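Local coordinates for Melibiose/raffinose/stachyose-binding protein MelE (Bacillus subtilis subsp. subtilis str. 168, PDB 4R6H) that binds melibiose, raffinose and stachyose and serves as the solute-binding component of the MelEDC-MsmX ABC transporter that imports these sugars, at residues 46-49 / 50-53; 175-178 / 179-182; 335-338 / 339-343. All coordinates share one frame; numbering follows the deposited sequence. Where two conformers were deposited one is given.

Contact 1. Residues 46-49 / 50-53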
# COMPACT_ATOMS: atom_id res chain seq x y z
N GLU A 46 -10.58 -1.90 12.28
CA GLU A 46 -11.18 -1.28 11.09
C GLU A 46 -12.62 -1.71 10.96
O GLU A 46 -13.54 -0.88 10.78
CB GLU A 46 -10.43 -1.70 9.86
CG GLU A 46 -9.05 -1.12 9.80
CD GLU A 46 -8.13 -1.73 8.81
OE1 GLU A 46 -8.39 -2.83 8.25
OE2 GLU A 46 -7.10 -1.07 8.62
N ARG A 47 -12.84 -3.02 11.00
CA ARG A 47 -14.18 -3.51 10.84
C ARG A 47 -15.11 -3.02 11.92
O ARG A 47 -16.24 -2.65 11.63
CB ARG A 47 -14.16 -5.05 10.72
CG ARG A 47 -13.39 -5.53 9.53
CD ARG A 47 -13.57 -7.01 9.29
NE ARG A 47 -12.81 -7.47 8.12
CZ ARG A 47 -12.70 -8.75 7.75
NH1 ARG A 47 -13.32 -9.72 8.43
NH2 ARG A 47 -12.00 -9.06 6.67
N ASP A 48 -14.68 -3.07 13.19
CA ASP A 48 -15.53 -2.63 14.29
C ASP A 48 -15.85 -1.12 14.21
O ASP A 48 -16.96 -0.70 14.46
CB ASP A 48 -14.90 -2.96 15.65
CG ASP A 48 -14.71 -4.46 15.86
OD1 ASP A 48 -15.24 -5.27 15.06
OD2 ASP A 48 -13.98 -4.83 16.83
N THR A 49 -14.87 -0.30 13.85
CA THR A 49 -15.08 1.10 13.76
C THR A 49 -16.03 1.44 12.60
O THR A 49 -16.85 2.35 12.73
CB THR A 49 -13.74 1.88 13.64
OG1 THR A 49 -12.97 1.65 14.83
CG2 THR A 49 -13.95 3.36 13.46
N PHE A 50 -15.85 0.77 11.46
CA PHE A 50 -16.75 0.97 10.33
C PHE A 50 -18.19 0.60 10.73
O PHE A 50 -19.11 1.37 10.45
CB PHE A 50 -16.21 0.22 9.11
CG PHE A 50 -16.61 0.79 7.75
CD1 PHE A 50 -17.57 1.80 7.61
CD2 PHE A 50 -16.05 0.28 6.60
CE1 PHE A 50 -17.91 2.28 6.36
CE2 PHE A 50 -16.39 0.75 5.34
CZ PHE A 50 -17.34 1.73 5.23
N ARG A 51 -18.37 -0.51 11.46
CA ARG A 51 -19.70 -0.88 11.93
C ARG A 51 -20.26 0.17 12.90
O ARG A 51 -21.44 0.47 12.82
CB ARG A 51 -19.70 -2.26 12.58
CG ARG A 51 -19.47 -3.39 11.58
CD ARG A 51 -19.63 -4.75 12.22
NE ARG A 51 -19.10 -5.81 11.34
CZ ARG A 51 -17.97 -6.48 11.55
NH1 ARG A 51 -17.21 -6.24 12.64
NH2 ARG A 51 -17.59 -7.41 10.69
N LYS A 52 -19.43 0.73 13.77
CA LYS A 52 -19.91 1.72 14.71
C LYS A 52 -20.35 2.99 13.95
O LYS A 52 -21.36 3.59 14.26
CB LYS A 52 -18.89 1.97 15.84
CG LYS A 52 -18.05 3.22 15.75
CD LYS A 52 -18.57 4.27 16.72
CE LYS A 52 -17.81 4.24 18.04
NZ LYS A 52 -17.82 5.57 18.68
N LEU A 53 -19.60 3.39 12.93
CA LEU A 53 -19.97 4.54 12.16
C LEU A 53 -21.24 4.27 11.33
O LEU A 53 -22.04 5.16 11.16
CB LEU A 53 -18.81 5.00 11.27
CG LEU A 53 -17.68 5.69 12.03
CD1 LEU A 53 -16.52 5.88 11.06
CD2 LEU A 53 -18.07 7.02 12.65
O HOH W 1 -15.30 -9.62 10.64
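Helix 44-60 is the crossover helix of a beta-alpha-beta unit, and on one of its turns Asp48 and Arg51 pair in an i to i+3 salt bridge. Asp48 OD1 lies 3.3 Å from Arg51 NH1, a rather long approach that reaches the guanidinium at its edge and in its plane, although the carboxylate and guanidinium planes stand 43° apart. The extended part of the Arg51 chain, from CG to NE, runs back over the preceding turn: CG comes within 3.3 Å of Arg47 O, and NH1 passes 3.8 Å from Arg47 CB. The guanidinium groups, like in charge, keep Arg47 NH1 and Arg51 NH2 5.4 Å apart, and one water bridges them, accepting from Arg47 NH1 at 3.0 Å and from Arg51 NH2 at 3.2 Å. Arg47 NE donates a hydrogen bond to Met41 O.

Beneath these side chains the backbone keeps the regular i to i+4 ladder, exemplified by Phe50 N to Glu46 O at 2.9 Å. In the beta-alpha-beta unit the helix connects the parallel neighbours 33-38 and 64-69. Phe50 turns inward, packing on Leu68 of strand 64-69 and on Phe326 and Met330 of helix 320-331, where Leu53 also touches Met330. CG of Phe50, anti to the backbone N (chi1 -153°), carries the ring away from the preceding turn into this packing. Thr49, with OG1 placed beside its own backbone N, returns a hydrogen bond to Ser45 O one turn back, while its CG2 approaches Leu53 CD1 to 4.3 Å.

Contact 2. Residues 175-178 / 179-182; sequences EKSK and GSIV
Ser177 and Ser180 bracket a type I' beta turn at the point where helix 163-177 ends in a Schellman motif and the chain turns toward strand 182-185. Two hydrogen bonds converge on the carbonyl oxygen of Ser177. The hydroxyl of Ser180 donates from 2.7 Å, OG to Ser177 O, lying in the carbonyl plane on a lone pair; the backbone Ser180 N, at 3.0 Å from the same Ser177 O, comes from well above that plane, 62° out of it. Ser180 reaches it because chi1 of 63° tucks OG between its own backbone N and carbonyl carbon.

A third bond runs in the same direction, from Ile181 N to the side chain of Ser177, OG, at 3.3 Å. That hydroxyl is also hydrogen-bonded to Ile173 O in the preceding helical turn, so it links the helix to the outgoing chain.

Apolar contact is slight: Ile181 CB and CD1 rest against Ser177 CB, at 3.8 and 4.0 Å, and the isoleucine then packs on Ile151 and Tyr155 of helix 149-155. The backbone carries its own demands, for Lys178 and Gly179 both have positive phi, and at Gly179 a beta carbon would collide with Lys178 O.

With its carbonyl and hydroxyl both hydrogen-bonded, Ser177 ties the last helical turn to the chain that leaves it, and Ile181 adds apolar packing on helix 149-155.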
# COMPACT_ATOMS: atom_id res chain seq x y z
N GLU A 175 28.91 -4.32 10.03
CA GLU A 175 30.33 -4.12 10.50
C GLU A 175 30.32 -3.78 12.01
O GLU A 175 30.92 -4.46 12.86
CB GLU A 175 30.99 -3.02 9.66
CG GLU A 175 31.52 -3.48 8.30
CD GLU A 175 31.56 -2.45 7.13
OE1 GLU A 175 31.42 -1.20 7.29
OE2 GLU A 175 31.75 -2.92 5.97
N LYS A 176 29.55 -2.76 12.36
CA LYS A 176 29.61 -2.21 13.72
C LYS A 176 28.87 -3.07 14.74
O LYS A 176 29.25 -3.08 15.92
CB LYS A 176 29.13 -0.75 13.75
CG LYS A 176 29.89 0.20 12.85
CD LYS A 176 31.00 0.98 13.54
CE LYS A 176 31.38 2.22 12.73
NZ LYS A 176 30.23 3.15 12.53
N SER A 177 27.84 -3.82 14.34
CA SER A 177 27.11 -4.65 15.27
C SER A 177 27.76 -6.03 15.42
O SER A 177 27.32 -6.82 16.23
CB SER A 177 25.64 -4.82 14.86
OG SER A 177 25.50 -5.78 13.84
N LYS A 178 28.77 -6.26 14.58
CA LYS A 178 29.48 -7.52 14.45
C LYS A 178 28.52 -8.68 14.26
O LYS A 178 28.70 -9.75 14.83
CB LYS A 178 30.43 -7.74 15.64
CG LYS A 178 31.88 -7.37 15.34
CD LYS A 178 32.27 -6.03 15.92
CE LYS A 178 33.76 -5.79 15.74
NZ LYS A 178 34.29 -4.85 16.77
N GLY A 179 27.49 -8.46 13.44
CA GLY A 179 26.49 -9.49 13.19
C GLY A 179 25.35 -9.67 14.19
O GLY A 179 24.52 -10.54 14.00
N SER A 180 25.28 -8.86 15.26
CA SER A 180 24.26 -8.98 16.29
C SER A 180 22.90 -8.31 15.93
O SER A 180 21.90 -8.49 16.63
CB SER A 180 24.72 -8.36 17.62
OG SER A 180 24.95 -6.95 17.52
N ILE A 181 22.92 -7.48 14.89
CA ILE A 181 21.73 -6.81 14.43
C ILE A 181 21.52 -7.17 12.95
O ILE A 181 22.42 -7.02 12.13
CB ILE A 181 21.85 -5.29 14.61
CG1 ILE A 181 21.83 -4.88 16.09
CG2 ILE A 181 20.69 -4.59 13.88
CD1 ILE A 181 22.19 -3.43 16.36
N VAL A 182 20.31 -7.61 12.62
CA VAL A 182 19.95 -7.83 11.19
C VAL A 182 19.80 -6.47 10.51
O VAL A 182 18.93 -5.67 10.92
CB VAL A 182 18.67 -8.61 11.03
CG1 VAL A 182 18.34 -8.73 9.57
CG2 VAL A 182 18.78 -9.99 11.69

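Contact 3. Residues 335-338 / 339-343; sequences NAKQ and MAEAT
Lys337 and Glu341, one turn apart on helix 333-343, are joined by a salt bridge along the helix surface. From Lys337 CB the chain sets out with CG opposite the backbone N (chi1 -179°) and stays extended as far as CE. CG already touches the carboxylate, 3.4 Å from Glu341 OE2; CD passes the same oxygen at 3.9 Å and CE at 3.4 Å. A bend at chi4 of -71° then brings NZ back onto Glu341 OE2, a hydrogen bond of 2.8 Å. The ammonium meets this oxygen on its syn side, 20° out of the carboxylate plane, and the two side chains cross at a slant.

A water completes the group at the tip, accepting from Lys337 NZ at 3.0 Å and donating weakly to Glu341 OE1. OE2 has a second partner, the backbone N of Asp355, so both donors probably favour the charged form of the carboxylate. On its way to this site Glu341 CG lies 3.3 Å from Lys337 O, the carbonyl that also accepts the backbone N-H of Glu341.

Farther on, Thr343 folds its hydroxyl back to Ala340 O, OG1 to O 2.7 Å and in the carbonyl plane, on a lone pair; the backbone N of Thr343 bonds to the same oxygen.

Helix 333-343 presents Asn335, Gln338 and Ala342 to helix 44-60, turns Met339 onto Met41 and Ile138, and lays Lys337 and Ala340 against the loop residues Val352 and Ala354.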
# COMPACT_ATOMS: atom_id res chain seq x y z
N ASN A 335 -15.91 11.97 12.04
CA ASN A 335 -16.02 10.61 11.53
C ASN A 335 -14.78 10.17 10.73
O ASN A 335 -14.30 9.03 10.88
CB ASN A 335 -17.27 10.45 10.69
CG ASN A 335 -18.55 10.68 11.49
OD1 ASN A 335 -18.56 10.46 12.69
ND2 ASN A 335 -19.61 11.10 10.84
N ALA A 336 -14.28 11.05 9.91
CA ALA A 336 -13.09 10.73 9.11
C ALA A 336 -11.90 10.52 9.99
O ALA A 336 -11.09 9.63 9.73
CB ALA A 336 -12.82 11.81 8.09
N LYS A 337 -11.80 11.28 11.07
CA LYS A 337 -10.68 11.10 12.01
C LYS A 337 -10.76 9.75 12.70
O LYS A 337 -9.78 8.99 12.78
CB LYS A 337 -10.67 12.25 13.04
CG LYS A 337 -9.54 12.21 14.05
CD LYS A 337 -9.63 13.44 14.95
CE LYS A 337 -8.47 13.55 15.92
NZ LYS A 337 -8.51 12.53 17.00
N GLN A 338 -11.96 9.41 13.17
CA GLN A 338 -12.19 8.14 13.82
C GLN A 338 -11.87 6.94 12.93
O GLN A 338 -11.15 6.00 13.30
CB GLN A 338 -13.62 8.09 14.37
CG GLN A 338 -13.94 6.83 15.12
CD GLN A 338 -15.36 6.84 15.64
OE1 GLN A 338 -16.06 7.84 15.52
NE2 GLN A 338 -15.80 5.71 16.16
N MET A 339 -12.42 6.97 11.72
CA MET A 339 -12.16 5.87 10.80
C MET A 339 -10.68 5.76 10.44
O MET A 339 -10.12 4.68 10.47
CB MET A 339 -13.03 6.00 9.56
CG MET A 339 -13.04 4.80 8.65
SD MET A 339 -13.88 3.35 9.35
CE MET A 339 -12.52 2.27 9.77
N ALA A 340 -10.03 6.89 10.13
CA ALA A 340 -8.62 6.86 9.79
C ALA A 340 -7.76 6.31 10.92
O ALA A 340 -6.89 5.46 10.70
CB ALA A 340 -8.15 8.25 9.36
N GLU A 341 -8.02 6.76 12.14
CA GLU A 341 -7.27 6.23 13.27
C GLU A 341 -7.38 4.71 13.44
O GLU A 341 -6.43 4.02 13.79
CB GLU A 341 -7.67 6.97 14.55
CG GLU A 341 -7.11 8.38 14.56
CD GLU A 341 -7.55 9.25 15.73
OE1 GLU A 341 -8.22 8.75 16.66
OE2 GLU A 341 -7.21 10.45 15.71
N ALA A 342 -8.56 4.17 13.18
CA ALA A 342 -8.74 2.72 13.24
C ALA A 342 -7.89 1.95 12.24
O ALA A 342 -7.55 0.80 12.46
CB ALA A 342 -10.20 2.38 13.05
N THR A 343 -7.56 2.61 11.12
CA THR A 343 -6.73 2.05 10.08
C THR A 343 -5.24 2.34 10.23
O THR A 343 -4.43 1.86 9.41
CB THR A 343 -7.14 2.57 8.67
OG1 THR A 343 -6.69 3.93 8.47
CG2 THR A 343 -8.66 2.46 8.44
O HOH W 2 -10.95 10.80 17.06

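Contacts 1 and 3 lie on neighbouring helices, 44-60 and 333-343, with centres 9 Å apart, and they touch directly: Thr49 OG1 is 3.4 Å from Ala342 CB, and the backbone oxygen Glu46 O is 3.5 Å from Met339 CE. A hydrogen bond runs alongside, between Ala342 O and Ser45 OG, just ahead of 46-49. Contact 2 is remote, its centre 43 Å from contact 1 and 39 Å from contact 3, with nearest atoms about 27 Å and 25 Å away; it closes a different helix, next to the mixed sheet. The model is an open conformation of the binding protein, in which contacts 1 and 3 form one packed region and contact 2 stands apart.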